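Long-range contacts in pectate lyase II (Xanthomonas campestris pv. campestris, PDB 2QY1), which probably cleaves pectate (polygalacturonate) chains by a lyase mechanism, as a secreted, plant-polysaccharide-degrading enzyme of polysaccharide lyase family 1: residues V18-F23 against L41-K46; G87-G92 against S117-S122; Y222-T227 against Y245-K250; V233-I238 against S258-Y263. The protein carries 2 engineered substitutions. All coordinates share one frame; numbering follows the deposited sequence.

Contact 1: residues V18-F23 against L41-K46; sequences VNVATF and LNYTGK
Three backbone hydrogen bonds zip V18-V20 to L41-T44 in parallel register. N42 N donates to V18 O at 2.9 Å, and the same residue's O receives V20 N along an almost straight path, 174° at the hydrogen. T44 N then reaches V20 O at 3.0 Å just as the pairing ends. All three donors sit above the plane of the carbonyl they address; the two short strands run 31° apart. On the face that carries V18, V20, L41 and Y43, the apolar contacts gather round L41. L41 has CG anti to its carbonyl carbon and chi2 extended, so CD2 comes to lie 4.0 Å from V18 CB and 4.3 Å from V20 CG1. On the other face N19 and N42 run side by side, their amide planes turned 69° against each other. The arrangement belongs to the N-terminal end of the right-handed parallel beta-helix of pectate lyases, where helix 23-32, which links the two strands, lies over the L41 and Y43 face through M26, A29 and I30. T22 caps the first turn of this helix, its OG1 bonded to A25 N. Beyond the paired strands, T44 OG1 packs 3.6 Å from A21 CB, and G45 draws in close enough for its CA to sit 3.2 Å from A21 O. Y43, with CG anti to its backbone N, folds its ring alongside, so that G45 N rests 3.5 Å above the centre of the Y43 ring. The ring is fixed in turn by a bond from its OH to A83 O and by an edge-to-face meeting with F86.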
loop_
_atom_site.group_PDB
_atom_site.type_symbol
_atom_site.label_atom_id
_atom_site.label_comp_id
_atom_site.label_asym_id
_atom_site.label_seq_id
_atom_site.Cartn_x
_atom_site.Cartn_y
_atom_site.Cartn_z
ATOM N N VAL A 18 5.817 -22.222 9.479
ATOM C CA VAL A 18 4.857 -22.630 10.492
ATOM C C VAL A 18 3.474 -22.458 9.871
ATOM O O VAL A 18 3.084 -21.341 9.515
ATOM C CB VAL A 18 4.994 -21.760 11.772
ATOM C CG1 VAL A 18 3.964 -22.158 12.832
ATOM C CG2 VAL A 18 6.412 -21.848 12.333
ATOM N N ASN A 19 2.754 -23.563 9.706
ATOM C CA ASN A 19 1.398 -23.508 9.162
ATOM C C ASN A 19 0.433 -22.901 10.172
ATOM O O ASN A 19 0.338 -23.367 11.311
ATOM C CB ASN A 19 0.915 -24.899 8.732
ATOM C CG ASN A 19 1.781 -25.511 7.646
ATOM O OD1 ASN A 19 2.433 -24.801 6.878
ATOM N ND2 ASN A 19 1.790 -26.837 7.578
ATOM N N VAL A 20 -0.258 -21.847 9.755
ATOM C CA VAL A 20 -1.267 -21.198 10.592
ATOM C C VAL A 20 -2.583 -21.092 9.821
ATOM O O VAL A 20 -2.645 -20.462 8.768
ATOM C CB VAL A 20 -0.790 -19.814 11.136
ATOM C CG1 VAL A 20 0.398 -19.991 12.081
ATOM C CG2 VAL A 20 -0.432 -18.847 10.007
ATOM N N ALA A 21 -3.625 -21.733 10.341
ATOM C CA ALA A 21 -4.909 -21.809 9.643
ATOM C C ALA A 21 -5.840 -20.651 9.974
ATOM O O ALA A 21 -6.835 -20.429 9.278
ATOM C CB ALA A 21 -5.592 -23.140 9.936
ATOM N N THR A 22 -5.521 -19.920 11.038
ATOM C CA THR A 22 -6.396 -18.861 11.523
ATOM C C THR A 22 -5.645 -17.607 11.949
ATOM O O THR A 22 -4.437 -17.626 12.215
ATOM C CB THR A 22 -7.239 -19.318 12.747
ATOM O OG1 THR A 22 -6.368 -19.614 13.845
ATOM C CG2 THR A 22 -8.106 -20.536 12.423
ATOM N N PHE A 23 -6.413 -16.523 12.008
ATOM C CA PHE A 23 -6.056 -15.267 12.650
ATOM C C PHE A 23 -5.358 -15.492 14.006
ATOM O O PHE A 23 -4.264 -14.972 14.241
ATOM C CB PHE A 23 -7.361 -14.452 12.782
ATOM C CG PHE A 23 -7.290 -13.288 13.717
ATOM C CD1 PHE A 23 -6.411 -12.240 13.488
ATOM C CD2 PHE A 23 -8.154 -13.213 14.805
ATOM C CE1 PHE A 23 -6.363 -11.152 14.351
ATOM C CE2 PHE A 23 -8.118 -12.131 15.673
ATOM C CZ PHE A 23 -7.218 -11.096 15.446
ATOM N N LEU A 41 5.624 -17.752 8.333
ATOM C CA LEU A 41 4.256 -18.182 8.576
ATOM C C LEU A 41 3.525 -18.472 7.273
ATOM O O LEU A 41 3.390 -17.599 6.413
ATOM C CB LEU A 41 3.499 -17.132 9.402
ATOM C CG LEU A 41 4.122 -16.730 10.743
ATOM C CD1 LEU A 41 3.427 -15.507 11.323
ATOM C CD2 LEU A 41 4.096 -17.878 11.742
ATOM N N ASN A 42 3.070 -19.715 7.138
ATOM C CA ASN A 42 2.283 -20.140 5.994
ATOM C C ASN A 42 0.802 -20.099 6.355
ATOM O O ASN A 42 0.297 -20.987 7.049
ATOM C CB ASN A 42 2.717 -21.549 5.553
ATOM C CG ASN A 42 1.838 -22.130 4.452
ATOM O OD1 ASN A 42 1.391 -23.275 4.544
ATOM N ND2 ASN A 42 1.602 -21.356 3.405
ATOM N N TYR A 43 0.116 -19.054 5.897
ATOM C CA TYR A 43 -1.312 -18.896 6.170
ATOM C C TYR A 43 -2.172 -19.717 5.209
ATOM O O TYR A 43 -2.148 -19.495 3.998
ATOM C CB TYR A 43 -1.738 -17.424 6.137
ATOM C CG TYR A 43 -3.234 -17.256 6.276
ATOM C CD1 TYR A 43 -3.884 -17.581 7.470
ATOM C CD2 TYR A 43 -4.007 -16.801 5.205
ATOM C CE1 TYR A 43 -5.270 -17.443 7.601
ATOM C CE2 TYR A 43 -5.392 -16.658 5.324
ATOM C CZ TYR A 43 -6.014 -16.981 6.526
ATOM O OH TYR A 43 -7.381 -16.851 6.647
ATOM N N THR A 44 -2.948 -20.641 5.771
ATOM C CA THR A 44 -3.707 -21.623 4.990
ATOM C C THR A 44 -5.223 -21.423 5.057
ATOM O O THR A 44 -5.974 -22.116 4.368
ATOM C CB THR A 44 -3.397 -23.064 5.455
ATOM O OG1 THR A 44 -3.813 -23.221 6.817
ATOM C CG2 THR A 44 -1.909 -23.364 5.342
ATOM N N GLY A 45 -5.669 -20.490 5.894
ATOM C CA GLY A 45 -7.098 -20.224 6.068
ATOM C C GLY A 45 -7.751 -19.765 4.782
ATOM O O GLY A 45 -7.128 -19.075 3.978
ATOM N N LYS A 46 -9.001 -20.174 4.579
ATOM C CA LYS A 46 -9.744 -19.840 3.368
ATOM C C LYS A 46 -11.080 -19.207 3.733
ATOM O O LYS A 46 -12.118 -19.871 3.708
ATOM C CB LYS A 46 -9.983 -21.089 2.511
ATOM C CG LYS A 46 -8.724 -21.830 2.086
ATOM C CD LYS A 46 -9.055 -23.187 1.475
ATOM C CE LYS A 46 -9.663 -23.058 0.080
ATOM N NZ LYS A 46 -8.664 -22.599 -0.928
#

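Contact 2: residues G87-G92 against S117-S122; sequences GIRVVG and SLEGNS
R89 and E119 cross at about a right angle on one surface of a four-stranded parallel sheet, one of the sheets that make up the wall of the beta-helix; strands 65-69 and 155-158 flank the pair. R89 leaves its strand with CG anti to the backbone N and runs extended to NE, so the long chain passes along the sheet and presents its side to the carboxylate. The salt bridge is a side-on, two-pronged grip: NE donates to E119 OE2 at 2.7 Å and NH1 to E119 OE1 at 3.0 Å. Both oxygens lie close to the guanidinium plane, yet both nitrogens approach from above the carboxylate plane, because the two flat groups are inclined at 63°. E119 pays for this pose with a chi1 of 29°, away from any staggered position. Its OE2 takes a second donor from its own strand, S117 OG at 2.8 Å, which would help to hold the carboxylate's rotation and, with the guanidinium, probably keeps it ionised. NH2 of R89 turns to Q67 through a weak bond. On the opposite surface V90 and L118 point the same way, side by side, with L118 CD2 reaching V90 CB at 3.8 Å; there they meet V97 and I99 of strand 97-105 and M157, as part of the apolar interior. Between the two surfaces, backbone bonds run nearly along the C=O axes and keep the strands within 14° of parallel. The last of them joins G92 N to E119 O at 3.0 Å, while N121 lays its CG 3.8 Å from G92 CA.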
loop_
_atom_site.group_PDB
_atom_site.type_symbol
_atom_site.label_atom_id
_atom_site.label_comp_id
_atom_site.label_asym_id
_atom_site.label_seq_id
_atom_site.Cartn_x
_atom_site.Cartn_y
_atom_site.Cartn_z
ATOM N N GLY A 87 -6.743 -8.023 9.066
ATOM C CA GLY A 87 -5.637 -7.190 8.608
ATOM C C GLY A 87 -4.338 -7.499 9.326
ATOM O O GLY A 87 -4.304 -8.324 10.245
ATOM N N ILE A 88 -3.267 -6.836 8.898
ATOM C CA ILE A 88 -1.934 -7.036 9.469
ATOM C C ILE A 88 -1.322 -5.684 9.814
ATOM O O ILE A 88 -1.432 -4.723 9.045
ATOM C CB ILE A 88 -0.987 -7.801 8.505
ATOM C CG1 ILE A 88 -1.543 -9.192 8.178
ATOM C CG2 ILE A 88 0.421 -7.936 9.108
ATOM C CD1 ILE A 88 -0.929 -9.825 6.931
ATOM N N ARG A 89 -0.678 -5.629 10.973
ATOM C CA ARG A 89 -0.050 -4.414 11.454
ATOM C C ARG A 89 1.402 -4.684 11.843
ATOM O O ARG A 89 1.685 -5.620 12.589
ATOM C CB ARG A 89 -0.834 -3.918 12.659
ATOM C CG ARG A 89 -0.672 -2.472 12.981
ATOM C CD ARG A 89 -1.526 -2.181 14.203
ATOM N NE ARG A 89 -1.210 -0.896 14.799
ATOM C CZ ARG A 89 -1.403 -0.595 16.078
ATOM N NH1 ARG A 89 -1.083 0.610 16.520
ATOM N NH2 ARG A 89 -1.909 -1.495 16.914
ATOM N N VAL A 90 2.319 -3.869 11.329
ATOM C CA VAL A 90 3.731 -3.942 11.723
ATOM C C VAL A 90 4.096 -2.640 12.431
ATOM O O VAL A 90 3.997 -1.560 11.851
ATOM C CB VAL A 90 4.673 -4.197 10.522
ATOM C CG1 VAL A 90 6.116 -4.314 10.993
ATOM C CG2 VAL A 90 4.263 -5.463 9.773
ATOM N N VAL A 91 4.512 -2.744 13.690
ATOM C CA VAL A 91 4.636 -1.552 14.522
ATOM C C VAL A 91 5.905 -1.513 15.397
ATOM O O VAL A 91 6.367 -2.541 15.910
ATOM C CB VAL A 91 3.303 -1.291 15.323
ATOM C CG1 VAL A 91 2.909 -2.495 16.152
ATOM C CG2 VAL A 91 3.375 -0.033 16.178
ATOM N N GLY A 92 6.473 -0.318 15.520
ATOM C CA GLY A 92 7.600 -0.069 16.413
ATOM C C GLY A 92 8.934 -0.535 15.865
ATOM O O GLY A 92 9.185 -0.454 14.660
ATOM N N SER A 117 -0.866 -2.285 7.564
ATOM C CA SER A 117 -0.454 -1.034 8.185
ATOM C C SER A 117 0.935 -1.139 8.790
ATOM O O SER A 117 1.216 -2.051 9.568
ATOM C CB SER A 117 -1.459 -0.615 9.262
ATOM O OG SER A 117 -1.008 0.533 9.960
ATOM N N LEU A 118 1.790 -0.188 8.427
ATOM C CA LEU A 118 3.136 -0.091 8.966
ATOM C C LEU A 118 3.232 1.203 9.759
ATOM O O LEU A 118 2.893 2.269 9.249
ATOM C CB LEU A 118 4.162 -0.090 7.825
ATOM C CG LEU A 118 3.966 -1.078 6.667
ATOM C CD1 LEU A 118 5.009 -0.844 5.571
ATOM C CD2 LEU A 118 4.000 -2.529 7.147
ATOM N N GLU A 119 3.683 1.124 11.007
ATOM C CA GLU A 119 3.687 2.319 11.853
ATOM C C GLU A 119 4.850 2.438 12.825
ATOM O O GLU A 119 5.125 1.531 13.615
ATOM C CB GLU A 119 2.350 2.484 12.593
ATOM C CG GLU A 119 1.622 1.184 12.894
ATOM C CD GLU A 119 0.180 1.405 13.299
ATOM O OE1 GLU A 119 -0.061 2.212 14.220
ATOM O OE2 GLU A 119 -0.710 0.764 12.696
ATOM N N GLY A 120 5.520 3.584 12.759
ATOM C CA GLY A 120 6.499 3.951 13.765
ATOM C C GLY A 120 5.796 4.391 15.035
ATOM O O GLY A 120 4.635 4.810 15.001
ATOM N N ASN A 121 6.495 4.266 16.159
ATOM C CA ASN A 121 6.042 4.823 17.430
ATOM C C ASN A 121 7.246 5.246 18.272
ATOM O O ASN A 121 8.362 5.320 17.753
ATOM C CB ASN A 121 5.096 3.861 18.180
ATOM C CG ASN A 121 5.727 2.498 18.487
ATOM O OD1 ASN A 121 5.014 1.511 18.692
ATOM N ND2 ASN A 121 7.045 2.439 18.529
ATOM N N SER A 122 7.027 5.523 19.556
ATOM C CA SER A 122 8.101 5.979 20.439
ATOM C C SER A 122 9.217 4.943 20.627
ATOM O O SER A 122 10.331 5.297 21.013
ATOM C CB SER A 122 7.543 6.422 21.797
ATOM O OG SER A 122 6.828 5.374 22.426
#

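Contact 3: residues Y222-T227 against Y245-K250; sequences YFNNVT and YFENIK
Inside the coil the packing is tight. F223 and F246 form an offset stack, centroids 4.6 Å apart and planes 24° from parallel, with F246 CE2 over the rim of one F223 ring face. Both have CG anti to the carbonyl carbon and point the same way. I249 completes the layer: its CD1 touches F223 CD1 at 3.8 Å and its CG1 lies 3.6 Å from V226 CB, while F201 and W292 meet the two rings. Such piles of like residues in successive coils are a hallmark of the parallel beta-helix. So is the corner at N225 and N248: both backbones are left-handed and the side chains run side by side, amide planes 10° apart, consistent with the asparagine rows known at this corner in pectate lyases. Strand bonds are firm at either end, F223 N to Y245 O and K250 N to V226 O both at 2.9 Å; between them E247 N reaches F223 O by a longer, bent bond of 3.2 Å. The V226-I249 pair beyond the corner stays tight; packing thins only at the end, where exposed T227 meets the extended chain of K250. On the outer side Y222 OH donates to E247 OE2 at 2.6 Å, along the anti lone pair and in the plane of the ring. K315 of the covering helix 314-321 makes a salt bridge to that same oxygen, so E247 is probably held as a carboxylate.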
loop_
_atom_site.group_PDB
_atom_site.type_symbol
_atom_site.label_atom_id
_atom_site.label_comp_id
_atom_site.label_asym_id
_atom_site.label_seq_id
_atom_site.Cartn_x
_atom_site.Cartn_y
_atom_site.Cartn_z
ATOM N N TYR A 222 -0.372 0.353 -12.789
ATOM C CA TYR A 222 -1.520 0.512 -13.677
ATOM C C TYR A 222 -2.701 1.080 -12.897
ATOM O O TYR A 222 -3.118 0.513 -11.882
ATOM C CB TYR A 222 -1.873 -0.827 -14.346
ATOM C CG TYR A 222 -3.196 -0.852 -15.091
ATOM C CD1 TYR A 222 -3.451 0.038 -16.138
ATOM C CD2 TYR A 222 -4.185 -1.781 -14.762
ATOM C CE1 TYR A 222 -4.663 0.017 -16.820
ATOM C CE2 TYR A 222 -5.402 -1.815 -15.444
ATOM C CZ TYR A 222 -5.631 -0.915 -16.473
ATOM O OH TYR A 222 -6.830 -0.940 -17.152
ATOM N N PHE A 223 -3.213 2.215 -13.375
ATOM C CA PHE A 223 -4.348 2.902 -12.770
ATOM C C PHE A 223 -5.531 2.821 -13.727
ATOM O O PHE A 223 -5.396 3.119 -14.917
ATOM C CB PHE A 223 -4.029 4.383 -12.516
ATOM C CG PHE A 223 -2.863 4.623 -11.594
ATOM C CD1 PHE A 223 -3.070 5.127 -10.311
ATOM C CD2 PHE A 223 -1.555 4.385 -12.015
ATOM C CE1 PHE A 223 -1.995 5.370 -9.452
ATOM C CE2 PHE A 223 -0.473 4.623 -11.164
ATOM C CZ PHE A 223 -0.694 5.115 -9.881
ATOM N N ASN A 224 -6.686 2.421 -13.208
ATOM C CA ASN A 224 -7.914 2.390 -13.997
ATOM C C ASN A 224 -9.124 2.592 -13.104
ATOM O O ASN A 224 -9.267 1.918 -12.086
ATOM C CB ASN A 224 -8.038 1.073 -14.772
ATOM C CG ASN A 224 -9.219 1.062 -15.732
ATOM O OD1 ASN A 224 -9.955 0.076 -15.813
ATOM N ND2 ASN A 224 -9.403 2.156 -16.465
ATOM N N ASN A 225 -9.992 3.521 -13.500
ATOM C CA ASN A 225 -11.186 3.873 -12.728
ATOM C C ASN A 225 -10.848 4.341 -11.309
ATOM O O ASN A 225 -11.273 3.752 -10.310
ATOM C CB ASN A 225 -12.220 2.737 -12.760
ATOM C CG ASN A 225 -12.808 2.528 -14.148
ATOM O OD1 ASN A 225 -12.810 1.414 -14.678
ATOM N ND2 ASN A 225 -13.292 3.604 -14.751
ATOM N N VAL A 226 -10.052 5.404 -11.252
ATOM C CA VAL A 226 -9.697 6.083 -10.012
ATOM C C VAL A 226 -10.466 7.398 -10.033
ATOM O O VAL A 226 -10.196 8.273 -10.859
ATOM C CB VAL A 226 -8.171 6.321 -9.912
ATOM C CG1 VAL A 226 -7.802 6.910 -8.562
ATOM C CG2 VAL A 226 -7.401 5.022 -10.165
ATOM N N THR A 227 -11.435 7.525 -9.130
ATOM C CA THR A 227 -12.534 8.475 -9.327
ATOM C C THR A 227 -12.424 9.836 -8.625
ATOM O O THR A 227 -13.122 10.781 -9.010
ATOM C CB THR A 227 -13.901 7.826 -9.002
ATOM O OG1 THR A 227 -13.865 7.264 -7.684
ATOM C CG2 THR A 227 -14.228 6.727 -10.012
ATOM N N TYR A 245 0.973 3.478 -16.216
ATOM C CA TYR A 245 -0.089 3.429 -17.216
ATOM C C TYR A 245 -1.351 4.005 -16.578
ATOM O O TYR A 245 -1.930 3.390 -15.680
ATOM C CB TYR A 245 -0.318 1.978 -17.659
ATOM C CG TYR A 245 -1.134 1.788 -18.925
ATOM C CD1 TYR A 245 -0.532 1.330 -20.097
ATOM C CD2 TYR A 245 -2.510 2.034 -18.945
ATOM C CE1 TYR A 245 -1.272 1.134 -21.258
ATOM C CE2 TYR A 245 -3.259 1.845 -20.103
ATOM C CZ TYR A 245 -2.633 1.394 -21.254
ATOM O OH TYR A 245 -3.364 1.206 -22.402
ATOM N N PHE A 246 -1.756 5.191 -17.034
ATOM C CA PHE A 246 -2.935 5.879 -16.505
ATOM C C PHE A 246 -4.089 5.841 -17.506
ATOM O O PHE A 246 -3.902 6.155 -18.684
ATOM C CB PHE A 246 -2.621 7.349 -16.199
ATOM C CG PHE A 246 -1.573 7.560 -15.140
ATOM C CD1 PHE A 246 -0.253 7.818 -15.495
ATOM C CD2 PHE A 246 -1.912 7.538 -13.786
ATOM C CE1 PHE A 246 0.719 8.032 -14.523
ATOM C CE2 PHE A 246 -0.946 7.751 -12.807
ATOM C CZ PHE A 246 0.374 7.996 -13.176
ATOM N N GLU A 247 -5.276 5.465 -17.034
ATOM C CA GLU A 247 -6.512 5.617 -17.817
ATOM C C GLU A 247 -7.731 5.676 -16.902
ATOM O O GLU A 247 -7.697 5.144 -15.788
ATOM C CB GLU A 247 -6.669 4.509 -18.871
ATOM C CG GLU A 247 -6.765 3.089 -18.317
ATOM C CD GLU A 247 -6.983 2.049 -19.401
ATOM O OE1 GLU A 247 -7.196 2.433 -20.571
ATOM O OE2 GLU A 247 -6.943 0.843 -19.085
ATOM N N ASN A 248 -8.796 6.323 -17.377
ATOM C CA ASN A 248 -10.028 6.501 -16.601
ATOM C C ASN A 248 -9.727 6.933 -15.161
ATOM O O ASN A 248 -10.097 6.258 -14.200
ATOM C CB ASN A 248 -10.883 5.227 -16.641
ATOM C CG ASN A 248 -11.192 4.772 -18.061
ATOM O OD1 ASN A 248 -10.898 3.638 -18.438
ATOM N ND2 ASN A 248 -11.777 5.659 -18.854
ATOM N N ILE A 249 -9.031 8.057 -15.029
ATOM C CA ILE A 249 -8.552 8.526 -13.731
ATOM C C ILE A 249 -8.738 10.035 -13.599
ATOM O O ILE A 249 -8.424 10.795 -14.522
ATOM C CB ILE A 249 -7.065 8.092 -13.464
ATOM C CG1 ILE A 249 -6.540 8.669 -12.142
ATOM C CG2 ILE A 249 -6.154 8.466 -14.638
ATOM C CD1 ILE A 249 -5.333 7.930 -11.559
ATOM N N LYS A 250 -9.281 10.453 -12.457
ATOM C CA LYS A 250 -9.420 11.868 -12.135
ATOM C C LYS A 250 -8.242 12.291 -11.268
ATOM O O LYS A 250 -7.843 11.559 -10.363
ATOM C CB LYS A 250 -10.746 12.133 -11.415
ATOM C CG LYS A 250 -11.052 13.606 -11.198
ATOM C CD LYS A 250 -12.443 13.813 -10.631
ATOM C CE LYS A 250 -12.753 15.291 -10.492
ATOM N NZ LYS A 250 -14.205 15.520 -10.251
#

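Contact 4: residues V233-I238 against S258-Y263; sequences VRMGGI and SSEIGY. With PO4 (phosphate ion), chain C.
The guanidinium of R234 is used along its edge. S258 OG lies in its plane, 2.8 Å from R234 NE by a nearly straight bond (174°), and a phosphate ion sits at the far edge, its O1 2.8 Å from NH1 and its O4 2.8 Å from NH2. The other flat group, the ring of Y263, is approached obliquely by G236, G237 and I238, and K296 makes a cation-pi contact with it. R234 also opens a type I' turn ending at G237, a tight corner between strands 231-234 and 238-242 of the beta-helix. Loop 258-263 wraps that turn: M235 N bonds to E260 O at 2.9 Å, G236 N to I261 O at 2.9 Å, and Y263 N to G237 O at 2.8 Å. M235, bent at chi2 and chi3, curls back to lay SD 3.4 Å from S259 OG. Since S258 OG is bonded to D184 as well, that acid is a second-shell group helping to orient the arginine. R212 brings a like charge close to NH2 of R234, and the phosphate, probably from the crystallisation liquor, would offset this repulsion.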
loop_
_atom_site.group_PDB
_atom_site.type_symbol
_atom_site.label_atom_id
_atom_site.label_comp_id
_atom_site.label_asym_id
_atom_site.label_seq_id
_atom_site.Cartn_x
_atom_site.Cartn_y
_atom_site.Cartn_z
ATOM N N VAL A 233 0.814 14.059 -3.808
ATOM C CA VAL A 233 2.083 14.343 -3.139
ATOM C C VAL A 233 1.979 15.646 -2.353
ATOM O O VAL A 233 1.618 16.681 -2.907
ATOM C CB VAL A 233 3.260 14.417 -4.142
ATOM C CG1 VAL A 233 4.584 14.391 -3.404
ATOM C CG2 VAL A 233 3.199 13.261 -5.131
ATOM N N ARG A 234 2.310 15.589 -1.066
ATOM C CA ARG A 234 2.032 16.687 -0.139
ATOM C C ARG A 234 3.166 16.905 0.860
ATOM O O ARG A 234 4.052 16.058 0.999
ATOM C CB ARG A 234 0.726 16.404 0.617
ATOM C CG ARG A 234 -0.530 16.457 -0.249
ATOM C CD ARG A 234 -1.592 15.478 0.229
ATOM N NE ARG A 234 -2.278 15.949 1.430
ATOM C CZ ARG A 234 -3.487 15.548 1.818
ATOM N NH1 ARG A 234 -4.173 14.669 1.097
ATOM N NH2 ARG A 234 -4.021 16.043 2.928
ATOM N N MET A 235 3.126 18.049 1.542
ATOM C CA MET A 235 4.061 18.386 2.627
ATOM C C MET A 235 5.547 18.289 2.256
ATOM O O MET A 235 6.355 17.750 3.018
ATOM C CB MET A 235 3.767 17.546 3.881
ATOM C CG MET A 235 2.421 17.823 4.544
ATOM S SD MET A 235 2.077 19.572 4.857
ATOM C CE MET A 235 3.441 20.037 5.928
ATOM N N GLY A 236 5.904 18.812 1.086
ATOM C CA GLY A 236 7.297 18.829 0.644
ATOM C C GLY A 236 7.836 17.497 0.153
ATOM O O GLY A 236 9.009 17.397 -0.214
ATOM N N GLY A 237 6.988 16.469 0.152
ATOM C CA GLY A 237 7.352 15.170 -0.407
ATOM C C GLY A 237 7.688 15.286 -1.884
ATOM O O GLY A 237 7.167 16.160 -2.584
ATOM N N ILE A 238 8.583 14.426 -2.356
ATOM C CA ILE A 238 8.906 14.369 -3.780
ATOM C C ILE A 238 8.699 12.941 -4.282
ATOM O O ILE A 238 9.129 11.986 -3.641
ATOM C CB ILE A 238 10.352 14.863 -4.078
ATOM C CG1 ILE A 238 10.544 16.305 -3.581
ATOM C CG2 ILE A 238 10.665 14.764 -5.574
ATOM C CD1 ILE A 238 11.993 16.797 -3.575
ATOM N N SER A 258 -3.179 19.685 1.843
ATOM C CA SER A 258 -2.179 19.920 2.884
ATOM C C SER A 258 -1.812 21.399 2.969
ATOM O O SER A 258 -2.059 22.164 2.032
ATOM C CB SER A 258 -0.925 19.076 2.644
ATOM O OG SER A 258 -1.082 17.771 3.170
ATOM N N SER A 259 -1.223 21.792 4.097
ATOM C CA SER A 259 -0.773 23.169 4.311
ATOM C C SER A 259 0.328 23.573 3.329
ATOM O O SER A 259 0.471 24.752 2.999
ATOM C CB SER A 259 -0.292 23.358 5.752
ATOM O OG SER A 259 0.723 22.425 6.078
ATOM N N GLU A 260 1.099 22.588 2.871
ATOM C CA GLU A 260 2.174 22.808 1.900
ATOM C C GLU A 260 2.154 21.736 0.816
ATOM O O GLU A 260 1.860 20.571 1.090
ATOM C CB GLU A 260 3.534 22.827 2.598
ATOM C CG GLU A 260 3.794 24.088 3.413
ATOM C CD GLU A 260 4.959 23.939 4.373
ATOM O OE1 GLU A 260 5.070 22.881 5.029
ATOM O OE2 GLU A 260 5.759 24.890 4.476
ATOM N N ILE A 261 2.475 22.134 -0.413
ATOM C CA ILE A 261 2.405 21.216 -1.554
ATOM C C ILE A 261 3.573 20.219 -1.613
ATOM O O ILE A 261 4.598 20.401 -0.950
ATOM C CB ILE A 261 2.262 21.963 -2.917
ATOM C CG1 ILE A 261 3.517 22.782 -3.240
ATOM C CG2 ILE A 261 0.992 22.823 -2.940
ATOM C CD1 ILE A 261 3.703 23.057 -4.720
ATOM N N GLY A 262 3.389 19.165 -2.404
ATOM C CA GLY A 262 4.453 18.220 -2.727
ATOM C C GLY A 262 4.800 18.319 -4.201
ATOM O O GLY A 262 4.104 18.991 -4.963
ATOM N N TYR A 263 5.867 17.633 -4.604
ATOM C CA TYR A 263 6.440 17.800 -5.942
ATOM C C TYR A 263 6.649 16.467 -6.653
ATOM O O TYR A 263 6.633 15.407 -6.022
ATOM C CB TYR A 263 7.760 18.579 -5.856
ATOM C CG TYR A 263 7.650 19.867 -5.070
ATOM C CD1 TYR A 263 7.296 21.061 -5.697
ATOM C CD2 TYR A 263 7.885 19.891 -3.693
ATOM C CE1 TYR A 263 7.185 22.247 -4.974
ATOM C CE2 TYR A 263 7.774 21.071 -2.963
ATOM C CZ TYR A 263 7.424 22.243 -3.608
ATOM O OH TYR A 263 7.315 23.411 -2.889
HETATM P P PO4 C . -7.602 14.723 2.612
HETATM O O1 PO4 C . -6.916 14.218 1.365
HETATM O O2 PO4 C . -8.422 13.613 3.230
HETATM O O3 PO4 C . -8.522 15.867 2.241
HETATM O O4 PO4 C . -6.570 15.202 3.611
#

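In the fold
The four contacts sample the length of one parallel beta-helix. Contacts 1 and 2 come first, in series, their centres 21 Å apart; contact 1 lies at the helix-covered N-terminal end, and contact 2 in the separate four-stranded sheet. Contacts 3 and 4 interleave, because 222-227, 233-238, 245-250 and 258-263 succeed one another as the chain winds on; their centres are 22 Å apart, strands 231-234 and 245-255 being neighbours in the parallel pairing. Contacts 1 and 4 lie farthest apart, about 40 Å between centres and on opposite sides of the chain's centre. Parallel pairing recurs in contacts 1 to 3; contact 4 joins a turn to a loop of the next coil in this elongated scaffold.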